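Local coordinates for protein myosin-4 (Saccharomyces cerevisiae, PDB 3MMI) that acts as a motor in the mRNA localization machinery that confines certain proteins to bud and daughter cell, joining transcripts such as ASH1 through SHE3, at residues Asp172-Glu177 against Tyr244-Asn249; Ile271-Lys276 against Asp293-Leu298; Val275-Leu280 against Ala305-Tyr310; Pro300-Ala305 against Ile345-Gln350. All blocks are in the same frame, centred on the assembly; numbering follows the deposited sequence.

Overall arrangement
All four contacts lie in the all-helical globular tail of this type V myosin. From the N terminus, interaction 1 is the first to close, bringing the end of helix 170-174 onto helix 240-257 across a mostly helical intervening segment. Helix 269-279 then opens interactions 2 and 3 together: the first closes on the loop 293-298, the second on the end of helix 300-308. Interaction 4 starts from that same helix and closes on 345-350, so it crosses interaction 3 along the chain and follows interaction 2 in series. Val246 against Val275 joins interaction 1 to interactions 2 and 3, while Leu298 meets Ile277 and Ile306, and Ala274 meets Ile306, between interactions 2 and 3.

Interaction 1: Asp172-Glu177 against Tyr244-Asn249; sequences DMVLNE and YEVDRN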
loop_
_atom_site.group_PDB
_atom_site.type_symbol
_atom_site.label_atom_id
_atom_site.label_comp_id
_atom_site.label_asym_id
_atom_site.label_seq_id
_atom_site.Cartn_x
_atom_site.Cartn_y
_atom_site.Cartn_z
ATOM N N ASP A 172 1.264 -5.173 19.715
ATOM C CA ASP A 172 0.827 -5.840 20.953
ATOM C C ASP A 172 -0.106 -6.945 20.727
ATOM O O ASP A 172 -0.132 -7.854 21.515
ATOM C CB ASP A 172 0.146 -4.900 21.968
ATOM C CG ASP A 172 1.143 -4.035 22.719
ATOM O OD1 ASP A 172 2.278 -4.488 22.910
ATOM O OD2 ASP A 172 0.794 -2.874 23.099
ATOM N N MET A 173 -0.850 -6.886 19.647
ATOM C CA MET A 173 -1.808 -7.946 19.274
ATOM C C MET A 173 -1.062 -9.169 18.754
ATOM O O MET A 173 -1.483 -10.264 18.951
ATOM C CB MET A 173 -2.713 -7.340 18.174
ATOM C CG MET A 173 -4.098 -7.869 18.097
ATOM S SD MET A 173 -5.040 -7.202 16.766
ATOM C CE MET A 173 -4.089 -5.805 16.187
ATOM N N VAL A 174 0.056 -8.965 18.024
ATOM C CA VAL A 174 0.581 -10.047 17.168
ATOM C C VAL A 174 1.888 -10.517 17.668
ATOM O O VAL A 174 2.051 -11.731 17.775
ATOM C CB VAL A 174 0.718 -9.655 15.655
ATOM C CG1 VAL A 174 1.501 -10.735 14.891
ATOM C CG2 VAL A 174 -0.567 -9.298 15.046
ATOM N N LEU A 175 2.815 -9.616 17.988
ATOM C CA LEU A 175 4.223 -9.951 18.235
ATOM C C LEU A 175 4.681 -9.980 19.707
ATOM O O LEU A 175 5.787 -10.536 20.004
ATOM C CB LEU A 175 5.074 -8.897 17.511
ATOM C CG LEU A 175 5.018 -8.933 16.005
ATOM C CD1 LEU A 175 5.930 -7.883 15.441
ATOM C CD2 LEU A 175 5.428 -10.448 15.557
ATOM N N ASN A 176 3.928 -9.278 20.579
ATOM C CA ASN A 176 4.357 -8.983 21.992
ATOM C C ASN A 176 4.203 -10.208 22.841
ATOM O O ASN A 176 3.101 -10.569 23.210
ATOM C CB ASN A 176 3.494 -7.869 22.609
ATOM C CG ASN A 176 4.039 -7.363 23.953
ATOM O OD1 ASN A 176 4.884 -7.995 24.586
ATOM N ND2 ASN A 176 3.543 -6.208 24.371
ATOM N N GLU A 177 5.308 -10.893 23.122
ATOM C CA GLU A 177 5.163 -12.189 23.800
ATOM C C GLU A 177 4.624 -12.014 25.198
ATOM O O GLU A 177 3.911 -12.914 25.682
ATOM C CB GLU A 177 6.466 -12.999 23.806
ATOM C CG GLU A 177 7.668 -12.314 24.476
ATOM C CD GLU A 177 7.889 -12.832 25.906
ATOM O OE1 GLU A 177 7.297 -13.879 26.216
ATOM O OE2 GLU A 177 8.627 -12.179 26.697
ATOM N N TYR A 244 5.642 -20.194 16.907
ATOM C CA TYR A 244 4.353 -20.835 16.845
ATOM C C TYR A 244 3.150 -19.948 17.286
ATOM O O TYR A 244 2.097 -19.902 16.627
ATOM C CB TYR A 244 4.350 -22.100 17.679
ATOM C CG TYR A 244 2.974 -22.716 17.754
ATOM C CD1 TYR A 244 2.538 -23.579 16.725
ATOM C CD2 TYR A 244 2.094 -22.431 18.822
ATOM C CE1 TYR A 244 1.261 -24.149 16.738
ATOM C CE2 TYR A 244 0.738 -23.011 18.844
ATOM C CZ TYR A 244 0.380 -23.886 17.788
ATOM O OH TYR A 244 -0.828 -24.500 17.715
ATOM N N GLU A 245 3.334 -19.174 18.343
ATOM C CA GLU A 245 2.318 -18.237 18.817
ATOM C C GLU A 245 2.047 -17.035 17.871
ATOM O O GLU A 245 0.874 -16.698 17.666
ATOM C CB GLU A 245 2.670 -17.736 20.215
ATOM C CG GLU A 245 2.746 -18.891 21.251
ATOM C CD GLU A 245 1.369 -19.674 21.421
ATOM O OE1 GLU A 245 0.287 -19.127 21.394
ATOM O OE2 GLU A 245 1.317 -20.902 21.519
ATOM N N VAL A 246 3.086 -16.432 17.282
ATOM C CA VAL A 246 2.903 -15.392 16.259
ATOM C C VAL A 246 2.183 -15.971 15.068
ATOM O O VAL A 246 1.412 -15.282 14.418
ATOM C CB VAL A 246 4.301 -14.817 15.835
ATOM C CG1 VAL A 246 4.173 -13.771 14.654
ATOM C CG2 VAL A 246 5.044 -14.289 17.178
ATOM N N ASP A 247 2.505 -17.204 14.716
ATOM C CA ASP A 247 1.871 -17.873 13.581
ATOM C C ASP A 247 0.347 -17.923 13.712
ATOM O O ASP A 247 -0.363 -17.501 12.812
ATOM C CB ASP A 247 2.317 -19.355 13.456
ATOM C CG ASP A 247 2.752 -19.727 12.055
ATOM O OD1 ASP A 247 2.580 -18.918 11.120
ATOM O OD2 ASP A 247 3.431 -20.761 11.871
ATOM N N ARG A 248 -0.105 -18.338 14.889
ATOM C CA ARG A 248 -1.513 -18.298 15.242
ATOM C C ARG A 248 -2.089 -16.881 15.224
ATOM O O ARG A 248 -3.234 -16.695 14.811
ATOM C CB ARG A 248 -1.735 -18.935 16.617
ATOM C CG ARG A 248 -0.959 -20.223 16.837
ATOM N N ASN A 249 -1.328 -15.878 15.668
ATOM C CA ASN A 249 -1.913 -14.535 15.715
ATOM C C ASN A 249 -2.089 -14.105 14.308
ATOM O O ASN A 249 -3.100 -13.394 13.972
ATOM C CB ASN A 249 -1.065 -13.527 16.511
ATOM C CG ASN A 249 -1.043 -13.842 17.987
ATOM O OD1 ASN A 249 -0.133 -13.423 18.751
ATOM N ND2 ASN A 249 -2.072 -14.459 18.446
#
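Beside the packing of Val174 and Leu175 on Val246, the shortest polar bond stays within 172-177: Asn176 ND2 donates to Asp172 OD1 at 2.6 Å, with an N-H...O angle of 155°. The donor sits above the Asp172 carboxylate plane, 37° out of it, while the acceptor lies close to the amide plane of Asn176. This bond links the two ends of the turn that carries Val174 and Leu175, and Tyr242 OH adds a second restraint by bonding to Leu175 O. Val246 makes the apolar part of the contact. Its CG1 stands anti to its backbone N (chi1 176°), a position in which it touches two residues. Leu175 CD2 approaches it to 3.7 Å, the two side chains crossing obliquely, and Val174 CG1 reaches the same Val246 CG1 at 4.1 Å, here at about a right angle. One turn further on, where the CA atoms of Val174 and Asn249 come within 5.3 Å, Val174 CG1 also lies 4.1 Å from Asn249 CB, the two side chains running past each other in opposite directions. An alanine at Val246 would probably open a gap beneath Leu175 CD2 and Val174 CG1, and take away the methyl that Val275 of helix 269-279 packs against. Leu227 of helix 209-234 backs both Val174 and Leu175. Apolar packing of the end region of short helix 170-174 on the flank of helix 240-257 is one of the helix-to-helix joints of the all-helical dilute domain in the myosin V globular tail.

Interaction 2: Ile271-Lys276 against Asp293-Leu298; sequences IIQAVK and DFWYAL
With CG anti to its carbonyl carbon and a bend at chi2 (-90°), Gln273 turns its amide to the ring of Trp295, whose own CG is anti to the backbone N (chi1 -179°). The two side chains meet tip to tip. Gln273 NE2 comes to 3.0 Å from Trp295 CZ2, an approach so tight that its exact value is doubtful, and it reaches the ring obliquely, with amide and ring planes 67° apart. Nearer the helix, Gln273 CB lies in the ring plane at the indole edge, 3.8 Å from Trp295 CH2. One face of the same ring carries Ala297 CB, 3.7 Å above the plane and displaced toward the rim. In the DIL domain this is a helix-loop contact: the connection between helices 285-292 and 300-308 folds back on helix 269-279, and Gln270 NE2 fixes it there through a hydrogen bond to Ala297 O. Leu298 makes the apolar half, its CD1 standing 3.8 Å from Gln273 CB and 3.9 Å from the backbone N of Ala274. Phe228 of helix 209-234 touches both Leu298 and Ala274, so this side is buried, whereas Gln273 and Trp295 remain partly exposed. Phe292, at the end of helix 285-292, packs edge-to-face with the ring of Trp295.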
loop_
_atom_site.group_PDB
_atom_site.type_symbol
_atom_site.label_atom_id
_atom_site.label_comp_id
_atom_site.label_asym_id
_atom_site.label_seq_id
_atom_site.Cartn_x
_atom_site.Cartn_y
_atom_site.Cartn_z
ATOM N N ILE A 271 7.099 -11.951 6.851
ATOM C CA ILE A 271 6.907 -12.134 8.281
ATOM C C ILE A 271 6.509 -13.586 8.496
ATOM O O ILE A 271 6.920 -14.210 9.439
ATOM C CB ILE A 271 5.847 -11.189 8.982
ATOM C CG1 ILE A 271 5.682 -11.636 10.402
ATOM C CG2 ILE A 271 4.404 -11.320 8.377
ATOM C CD1 ILE A 271 6.932 -11.371 11.309
ATOM N N ILE A 272 5.753 -14.184 7.555
ATOM C CA ILE A 272 5.449 -15.608 7.621
ATOM C C ILE A 272 6.719 -16.513 7.533
ATOM O O ILE A 272 6.909 -17.380 8.394
ATOM C CB ILE A 272 4.464 -16.121 6.493
ATOM C CG1 ILE A 272 3.017 -15.524 6.545
ATOM C CG2 ILE A 272 4.410 -17.663 6.390
ATOM C CD1 ILE A 272 2.509 -15.880 7.719
ATOM N N GLN A 273 7.634 -16.265 6.620
ATOM C CA GLN A 273 8.879 -17.021 6.605
ATOM C C GLN A 273 9.746 -16.860 7.851
ATOM O O GLN A 273 10.348 -17.801 8.252
ATOM C CB GLN A 273 9.710 -16.753 5.367
ATOM C CG GLN A 273 9.008 -16.922 4.076
ATOM C CD GLN A 273 9.095 -18.274 3.530
ATOM O OE1 GLN A 273 9.088 -19.271 4.235
ATOM N NE2 GLN A 273 9.167 -18.333 2.241
ATOM N N ALA A 274 9.741 -15.669 8.456
ATOM C CA ALA A 274 10.634 -15.336 9.647
ATOM C C ALA A 274 10.123 -16.212 10.779
ATOM O O ALA A 274 10.867 -16.851 11.480
ATOM C CB ALA A 274 10.457 -13.846 10.017
ATOM N N VAL A 275 8.797 -16.253 10.973
ATOM C CA VAL A 275 8.372 -17.050 12.108
ATOM C C VAL A 275 8.381 -18.550 11.778
ATOM O O VAL A 275 8.530 -19.402 12.690
ATOM C CB VAL A 275 6.984 -16.602 12.714
ATOM C CG1 VAL A 275 7.045 -15.091 13.131
ATOM C CG2 VAL A 275 5.828 -16.881 11.760
ATOM N N LYS A 276 8.356 -18.934 10.519
ATOM C CA LYS A 276 8.540 -20.331 10.218
ATOM C C LYS A 276 9.975 -20.746 10.456
ATOM O O LYS A 276 10.224 -21.791 10.951
ATOM C CB LYS A 276 8.044 -20.733 8.818
ATOM C CG LYS A 276 6.531 -20.802 8.682
ATOM C CD LYS A 276 6.085 -21.219 7.308
ATOM C CE LYS A 276 4.596 -21.503 7.221
ATOM N NZ LYS A 276 4.055 -22.263 8.332
ATOM N N ASP A 293 20.076 -22.000 0.602
ATOM C CA ASP A 293 20.885 -21.599 -0.522
ATOM C C ASP A 293 19.929 -21.348 -1.658
ATOM O O ASP A 293 19.109 -22.226 -1.987
ATOM C CB ASP A 293 21.862 -22.735 -0.899
ATOM C CG ASP A 293 23.149 -22.746 -0.042
ATOM O OD1 ASP A 293 23.367 -21.909 0.860
ATOM O OD2 ASP A 293 23.980 -23.628 -0.267
ATOM N N PHE A 294 20.047 -20.232 -2.325
ATOM C CA PHE A 294 19.211 -19.970 -3.519
ATOM C C PHE A 294 17.744 -19.967 -3.143
ATOM O O PHE A 294 16.902 -20.441 -3.908
ATOM C CB PHE A 294 19.384 -20.985 -4.687
ATOM C CG PHE A 294 20.691 -21.701 -4.728
ATOM C CD1 PHE A 294 21.922 -21.015 -4.700
ATOM C CD2 PHE A 294 20.702 -23.098 -4.815
ATOM C CE1 PHE A 294 23.182 -21.768 -4.740
ATOM C CE2 PHE A 294 21.935 -23.829 -4.857
ATOM C CZ PHE A 294 23.170 -23.155 -4.803
ATOM N N TRP A 295 17.475 -19.378 -1.975
ATOM C CA TRP A 295 16.160 -19.116 -1.466
ATOM C C TRP A 295 16.157 -17.642 -1.074
ATOM O O TRP A 295 16.865 -17.210 -0.165
ATOM C CB TRP A 295 15.966 -20.068 -0.284
ATOM C CG TRP A 295 14.610 -20.011 0.426
ATOM C CD1 TRP A 295 13.531 -20.904 0.254
ATOM C CD2 TRP A 295 14.172 -19.060 1.445
ATOM N NE1 TRP A 295 12.490 -20.547 1.069
ATOM C CE2 TRP A 295 12.845 -19.425 1.805
ATOM C CE3 TRP A 295 14.749 -17.942 2.042
ATOM C CZ2 TRP A 295 12.123 -18.718 2.789
ATOM C CZ3 TRP A 295 14.097 -17.283 2.962
ATOM C CH2 TRP A 295 12.763 -17.647 3.359
ATOM N N TYR A 296 15.342 -16.878 -1.775
ATOM C CA TYR A 296 15.368 -15.392 -1.770
ATOM C C TYR A 296 14.146 -14.649 -1.126
ATOM O O TYR A 296 14.134 -13.384 -1.139
ATOM C CB TYR A 296 15.570 -14.911 -3.230
ATOM C CG TYR A 296 16.764 -15.613 -3.915
ATOM C CD1 TYR A 296 18.128 -15.119 -3.747
ATOM C CD2 TYR A 296 16.553 -16.759 -4.723
ATOM C CE1 TYR A 296 19.164 -15.699 -4.334
ATOM C CE2 TYR A 296 17.629 -17.391 -5.324
ATOM C CZ TYR A 296 18.946 -16.846 -5.129
ATOM O OH TYR A 296 19.987 -17.451 -5.746
ATOM N N ALA A 297 13.132 -15.365 -0.603
ATOM C CA ALA A 297 12.078 -14.595 0.155
ATOM C C ALA A 297 12.714 -13.584 1.288
ATOM O O ALA A 297 12.198 -12.495 1.508
ATOM C CB ALA A 297 11.106 -15.501 0.771
ATOM N N LEU A 298 13.746 -14.068 1.971
ATOM C CA LEU A 298 14.549 -13.319 2.946
ATOM C C LEU A 298 15.971 -13.295 2.489
ATOM O O LEU A 298 16.446 -14.343 1.987
ATOM C CB LEU A 298 14.469 -13.927 4.348
ATOM C CG LEU A 298 13.049 -13.728 5.010
ATOM C CD1 LEU A 298 12.798 -14.656 6.218
ATOM C CD2 LEU A 298 12.611 -12.303 5.335
#

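Interaction 3: Val275-Leu280 against Ala305-Tyr310; sequences VKILQL and AILLKY
Leu278 and Leu307 mark the nearest backbone approach, their CA atoms 7.7 Å apart where the last turns of helices 269-279 and 300-308 face each other, a spacing at which side chains fill the interface. Ile306 CG2 is shared by two residues: Leu278 CD2 lies 3.8 Å away and Ile277 CG2 4.0 Å. Ile277 CG2 also meets Leu307 CD2, and the Ile277 side chain crosses those of Ile306 and Leu307 at about a right angle, whereas Leu278 passes Ile306 on a slant. This is helix-to-helix packing inside the DIL domain, joining two helices separated by helix 285-292; Phe292 and Phe288 of that intervening helix touch Ile277 and Leu307 respectively. Just past the end of helix 300-308, Tyr310 directs CG anti to its backbone N (chi1 -160°), and the ring slides alongside Leu278 in the opposite direction, with Tyr310 CD1 3.8 Å from Leu278 CD2. The carbonyl O of Leu278 sits at the ring edge and in its plane, 3.8 Å from Tyr310 CE1. Beyond the contact the phenol oxygen is bonded to the backbone N of Trp240, which fixes the far end of the ring. On the other side of helix 269-279, Gln279 NE2 bends back to Val275 O at 2.9 Å, nearly straight at 169°. That donor stands above the carbonyl plane of Val275, and the same NE2 is hydrogen-bonded to Asp247 OD2 of helix 240-257.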
loop_
_atom_site.group_PDB
_atom_site.type_symbol
_atom_site.label_atom_id
_atom_site.label_comp_id
_atom_site.label_asym_id
_atom_site.label_seq_id
_atom_site.Cartn_x
_atom_site.Cartn_y
_atom_site.Cartn_z
ATOM N N VAL A 275 8.797 -16.253 10.973
ATOM C CA VAL A 275 8.372 -17.050 12.108
ATOM C C VAL A 275 8.381 -18.550 11.778
ATOM O O VAL A 275 8.530 -19.402 12.690
ATOM C CB VAL A 275 6.984 -16.602 12.714
ATOM C CG1 VAL A 275 7.045 -15.091 13.131
ATOM C CG2 VAL A 275 5.828 -16.881 11.760
ATOM N N LYS A 276 8.356 -18.934 10.519
ATOM C CA LYS A 276 8.540 -20.331 10.218
ATOM C C LYS A 276 9.975 -20.746 10.456
ATOM O O LYS A 276 10.224 -21.791 10.951
ATOM C CB LYS A 276 8.044 -20.733 8.818
ATOM C CG LYS A 276 6.531 -20.802 8.682
ATOM C CD LYS A 276 6.085 -21.219 7.308
ATOM C CE LYS A 276 4.596 -21.503 7.221
ATOM N NZ LYS A 276 4.055 -22.263 8.332
ATOM N N ILE A 277 10.906 -19.871 10.131
ATOM C CA ILE A 277 12.298 -20.171 10.394
ATOM C C ILE A 277 12.496 -20.509 11.867
ATOM O O ILE A 277 13.279 -21.361 12.217
ATOM C CB ILE A 277 13.191 -18.967 9.917
ATOM C CG1 ILE A 277 13.422 -19.166 8.421
ATOM C CG2 ILE A 277 14.472 -18.956 10.666
ATOM C CD1 ILE A 277 13.723 -17.990 7.745
ATOM N N LEU A 278 11.775 -19.810 12.729
ATOM C CA LEU A 278 11.952 -19.936 14.128
ATOM C C LEU A 278 11.502 -21.320 14.629
ATOM O O LEU A 278 11.948 -21.833 15.706
ATOM C CB LEU A 278 11.158 -18.837 14.836
ATOM C CG LEU A 278 11.844 -17.466 14.890
ATOM C CD1 LEU A 278 10.827 -16.418 15.426
ATOM C CD2 LEU A 278 13.180 -17.484 15.682
ATOM N N GLN A 279 10.580 -21.931 13.882
ATOM C CA GLN A 279 10.151 -23.254 14.225
ATOM C C GLN A 279 10.951 -24.404 13.560
ATOM O O GLN A 279 10.791 -25.511 13.979
ATOM C CB GLN A 279 8.653 -23.408 13.960
ATOM C CG GLN A 279 7.799 -22.326 14.589
ATOM C CD GLN A 279 6.446 -22.181 13.904
ATOM O OE1 GLN A 279 5.583 -22.969 14.206
ATOM N NE2 GLN A 279 6.211 -21.148 13.044
ATOM N N LEU A 280 11.757 -24.164 12.526
ATOM C CA LEU A 280 12.645 -25.207 12.017
ATOM C C LEU A 280 13.595 -25.753 13.079
ATOM O O LEU A 280 14.073 -25.042 13.955
ATOM C CB LEU A 280 13.394 -24.856 10.725
ATOM C CG LEU A 280 12.446 -24.354 9.603
ATOM C CD1 LEU A 280 13.179 -23.586 8.419
ATOM C CD2 LEU A 280 11.496 -25.457 9.100
ATOM N N ALA A 305 19.751 -12.057 10.966
ATOM C CA ALA A 305 19.170 -11.217 12.069
ATOM C C ALA A 305 18.237 -12.034 12.942
ATOM O O ALA A 305 18.105 -11.884 14.186
ATOM C CB ALA A 305 18.434 -10.048 11.489
ATOM N N ILE A 306 17.502 -12.918 12.288
ATOM C CA ILE A 306 16.473 -13.676 13.024
ATOM C C ILE A 306 17.129 -14.736 13.928
ATOM O O ILE A 306 16.809 -14.867 15.098
ATOM C CB ILE A 306 15.476 -14.403 12.099
ATOM C CG1 ILE A 306 14.471 -13.437 11.404
ATOM C CG2 ILE A 306 14.763 -15.563 12.837
ATOM C CD1 ILE A 306 14.093 -13.997 10.083
ATOM N N LEU A 307 18.103 -15.441 13.396
ATOM C CA LEU A 307 18.807 -16.435 14.168
ATOM C C LEU A 307 19.771 -15.898 15.292
ATOM O O LEU A 307 20.047 -16.640 16.235
ATOM C CB LEU A 307 19.681 -17.298 13.228
ATOM C CG LEU A 307 18.938 -18.048 12.066
ATOM C CD1 LEU A 307 19.770 -18.893 11.152
ATOM C CD2 LEU A 307 17.919 -18.937 12.689
ATOM N N LEU A 308 20.362 -14.701 15.155
ATOM C CA LEU A 308 21.177 -14.152 16.234
ATOM C C LEU A 308 20.315 -13.851 17.439
ATOM O O LEU A 308 20.838 -13.716 18.507
ATOM C CB LEU A 308 21.893 -12.831 15.735
ATOM C CG LEU A 308 22.989 -13.171 14.732
ATOM C CD1 LEU A 308 23.416 -11.970 13.936
ATOM C CD2 LEU A 308 24.147 -13.885 15.402
ATOM N N LYS A 309 19.000 -13.628 17.231
ATOM C CA LYS A 309 18.017 -13.315 18.305
ATOM C C LYS A 309 17.510 -14.631 18.996
ATOM O O LYS A 309 16.674 -14.620 19.911
ATOM C CB LYS A 309 16.822 -12.550 17.747
ATOM C CG LYS A 309 17.232 -11.226 17.168
ATOM C CD LYS A 309 15.991 -10.590 16.566
ATOM C CE LYS A 309 15.156 -10.141 17.670
ATOM N NZ LYS A 309 14.690 -8.676 17.522
ATOM N N TYR A 310 17.978 -15.771 18.527
ATOM C CA TYR A 310 17.452 -17.003 19.045
ATOM C C TYR A 310 17.922 -17.401 20.450
ATOM O O TYR A 310 19.063 -17.702 20.668
ATOM C CB TYR A 310 17.744 -18.182 18.131
ATOM C CG TYR A 310 16.811 -19.335 18.392
ATOM C CD1 TYR A 310 15.737 -19.608 17.537
ATOM C CD2 TYR A 310 16.976 -20.141 19.531
ATOM C CE1 TYR A 310 14.843 -20.633 17.812
ATOM C CE2 TYR A 310 16.109 -21.177 19.807
ATOM C CZ TYR A 310 15.031 -21.420 18.931
ATOM O OH TYR A 310 14.128 -22.470 19.201
#

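Interaction 4: Pro300-Ala305 against Ile345-Gln350; sequences PAQIQA and IMLSAQ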
loop_
_atom_site.group_PDB
_atom_site.type_symbol
_atom_site.label_atom_id
_atom_site.label_comp_id
_atom_site.label_asym_id
_atom_site.label_seq_id
_atom_site.Cartn_x
_atom_site.Cartn_y
_atom_site.Cartn_z
ATOM N N PRO A 300 20.207 -13.141 3.186
ATOM C CA PRO A 300 21.045 -13.691 4.214
ATOM C C PRO A 300 21.180 -12.860 5.506
ATOM O O PRO A 300 21.209 -13.472 6.546
ATOM C CB PRO A 300 22.366 -13.920 3.488
ATOM C CG PRO A 300 21.954 -14.100 2.025
ATOM C CD PRO A 300 20.947 -12.935 1.931
ATOM N N ALA A 301 21.148 -11.522 5.442
ATOM C CA ALA A 301 21.346 -10.655 6.656
ATOM C C ALA A 301 20.012 -10.791 7.433
ATOM O O ALA A 301 19.994 -10.773 8.648
ATOM C CB ALA A 301 21.595 -9.252 6.261
ATOM N N GLN A 302 18.874 -10.845 6.705
ATOM C CA GLN A 302 17.515 -10.983 7.362
ATOM C C GLN A 302 17.427 -12.271 8.082
ATOM O O GLN A 302 17.038 -12.376 9.232
ATOM C CB GLN A 302 16.437 -10.841 6.323
ATOM C CG GLN A 302 16.247 -9.384 5.879
ATOM C CD GLN A 302 15.361 -9.266 4.683
ATOM O OE1 GLN A 302 15.388 -10.130 3.832
ATOM N NE2 GLN A 302 14.742 -8.113 4.495
ATOM N N ILE A 303 17.909 -13.324 7.442
ATOM C CA ILE A 303 17.879 -14.602 8.077
ATOM C C ILE A 303 18.836 -14.659 9.238
ATOM O O ILE A 303 18.511 -15.270 10.308
ATOM C CB ILE A 303 18.238 -15.766 7.082
ATOM C CG1 ILE A 303 17.264 -15.865 5.934
ATOM C CG2 ILE A 303 18.436 -17.103 7.812
ATOM C CD1 ILE A 303 17.695 -16.828 4.909
ATOM N N GLN A 304 20.033 -14.143 9.061
ATOM C CA GLN A 304 20.955 -13.992 10.217
ATOM C C GLN A 304 20.376 -13.172 11.307
ATOM O O GLN A 304 20.540 -13.521 12.508
ATOM C CB GLN A 304 22.329 -13.414 9.695
ATOM C CG GLN A 304 23.383 -13.477 10.792
ATOM C CD GLN A 304 24.521 -12.495 10.560
ATOM O OE1 GLN A 304 24.322 -11.365 10.213
ATOM N NE2 GLN A 304 25.675 -13.010 10.607
ATOM N N ALA A 305 19.751 -12.057 10.966
ATOM C CA ALA A 305 19.170 -11.217 12.069
ATOM C C ALA A 305 18.237 -12.034 12.942
ATOM O O ALA A 305 18.105 -11.884 14.186
ATOM C CB ALA A 305 18.434 -10.048 11.489
ATOM N N ILE A 345 18.378 -5.022 5.881
ATOM C CA ILE A 345 17.645 -5.893 6.735
ATOM C C ILE A 345 16.168 -5.414 6.887
ATOM O O ILE A 345 15.263 -6.255 6.647
ATOM C CB ILE A 345 18.264 -6.035 8.073
ATOM C CG1 ILE A 345 19.633 -6.675 7.963
ATOM C CG2 ILE A 345 17.434 -6.782 9.036
ATOM C CD1 ILE A 345 20.355 -6.826 9.386
ATOM N N MET A 346 15.944 -4.101 7.178
ATOM C CA MET A 346 14.597 -3.536 7.213
ATOM C C MET A 346 13.994 -3.658 5.840
ATOM O O MET A 346 14.657 -3.452 4.833
ATOM C CB MET A 346 14.652 -2.046 7.698
ATOM C CG MET A 346 15.407 -1.944 8.994
ATOM S SD MET A 346 14.298 -2.381 10.340
ATOM C CE MET A 346 14.865 -3.950 10.721
ATOM N N LEU A 347 12.688 -3.863 5.812
ATOM C CA LEU A 347 11.834 -3.648 4.571
ATOM C C LEU A 347 11.204 -2.270 4.543
ATOM O O LEU A 347 11.110 -1.684 5.573
ATOM C CB LEU A 347 10.649 -4.666 4.582
ATOM C CG LEU A 347 11.054 -6.120 4.775
ATOM C CD1 LEU A 347 9.852 -7.097 5.013
ATOM C CD2 LEU A 347 11.896 -6.611 3.498
ATOM N N SER A 348 10.760 -1.840 3.351
ATOM C CA SER A 348 9.992 -0.630 3.048
ATOM C C SER A 348 8.743 -1.138 2.368
ATOM O O SER A 348 8.827 -2.044 1.573
ATOM C CB SER A 348 10.632 0.189 1.884
ATOM O OG SER A 348 11.908 0.375 2.234
ATOM N N ALA A 349 7.665 -0.375 2.448
ATOM C CA ALA A 349 6.424 -0.713 1.803
ATOM C C ALA A 349 6.462 -0.288 0.347
ATOM O O ALA A 349 6.816 0.861 0.040
ATOM C CB ALA A 349 5.328 0.007 2.529
ATOM N N GLN A 350 6.086 -1.192 -0.542
ATOM C CA GLN A 350 6.069 -0.872 -1.940
ATOM C C GLN A 350 4.874 -1.562 -2.563
ATOM O O GLN A 350 4.645 -2.725 -2.275
ATOM C CB GLN A 350 7.378 -1.343 -2.630
ATOM C CG GLN A 350 8.723 -0.858 -1.954
ATOM C CD GLN A 350 9.178 0.572 -2.385
ATOM O OE1 GLN A 350 8.527 1.226 -3.230
ATOM N NE2 GLN A 350 10.304 1.035 -1.834
#
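Helix meets loop here: the first turns of helix 300-308 in the DIL domain receive Ile345 and Leu347 from the segment that follows helix 322-338, through one hydrogen bond and a small apolar patch. The closest backbone pair is Gln302 and Ile345, with CA atoms 5.1 Å apart. Gln302 extends beyond CG (chi2 170°) alongside the incoming backbone, and its NE2 donates to Ile345 O at 2.9 Å with an N-H...O angle of 163°. The oxygen lies in the amide plane of Gln302, while the donor is tilted 32° from the carbonyl plane of Ile345. At the other end of the amide, Gln302 OE1 accepts from Asn299 N, so bonds at both polar atoms fix the rotation of the group. Leu347 CD2 touches the same NE2 at 3.4 Å, the two side chains crossing at about a right angle. Ile345 spreads its branches over two alanines one helical turn apart: CG1 rests 3.7 Å from Ala301 CB, and CG2 is 4.2 Å from Ala305 CB. An alanine at Gln302 would probably leave Ile345 O and Asn299 N without these side-chain mates and loosen the hold on 345-350. Helix 209-234 completes the setting, with Phe228 against Gln302 and Leu347 and Asn229 bonded to Leu347 O, while helix 322-338 packs on Pro300 and Gln304.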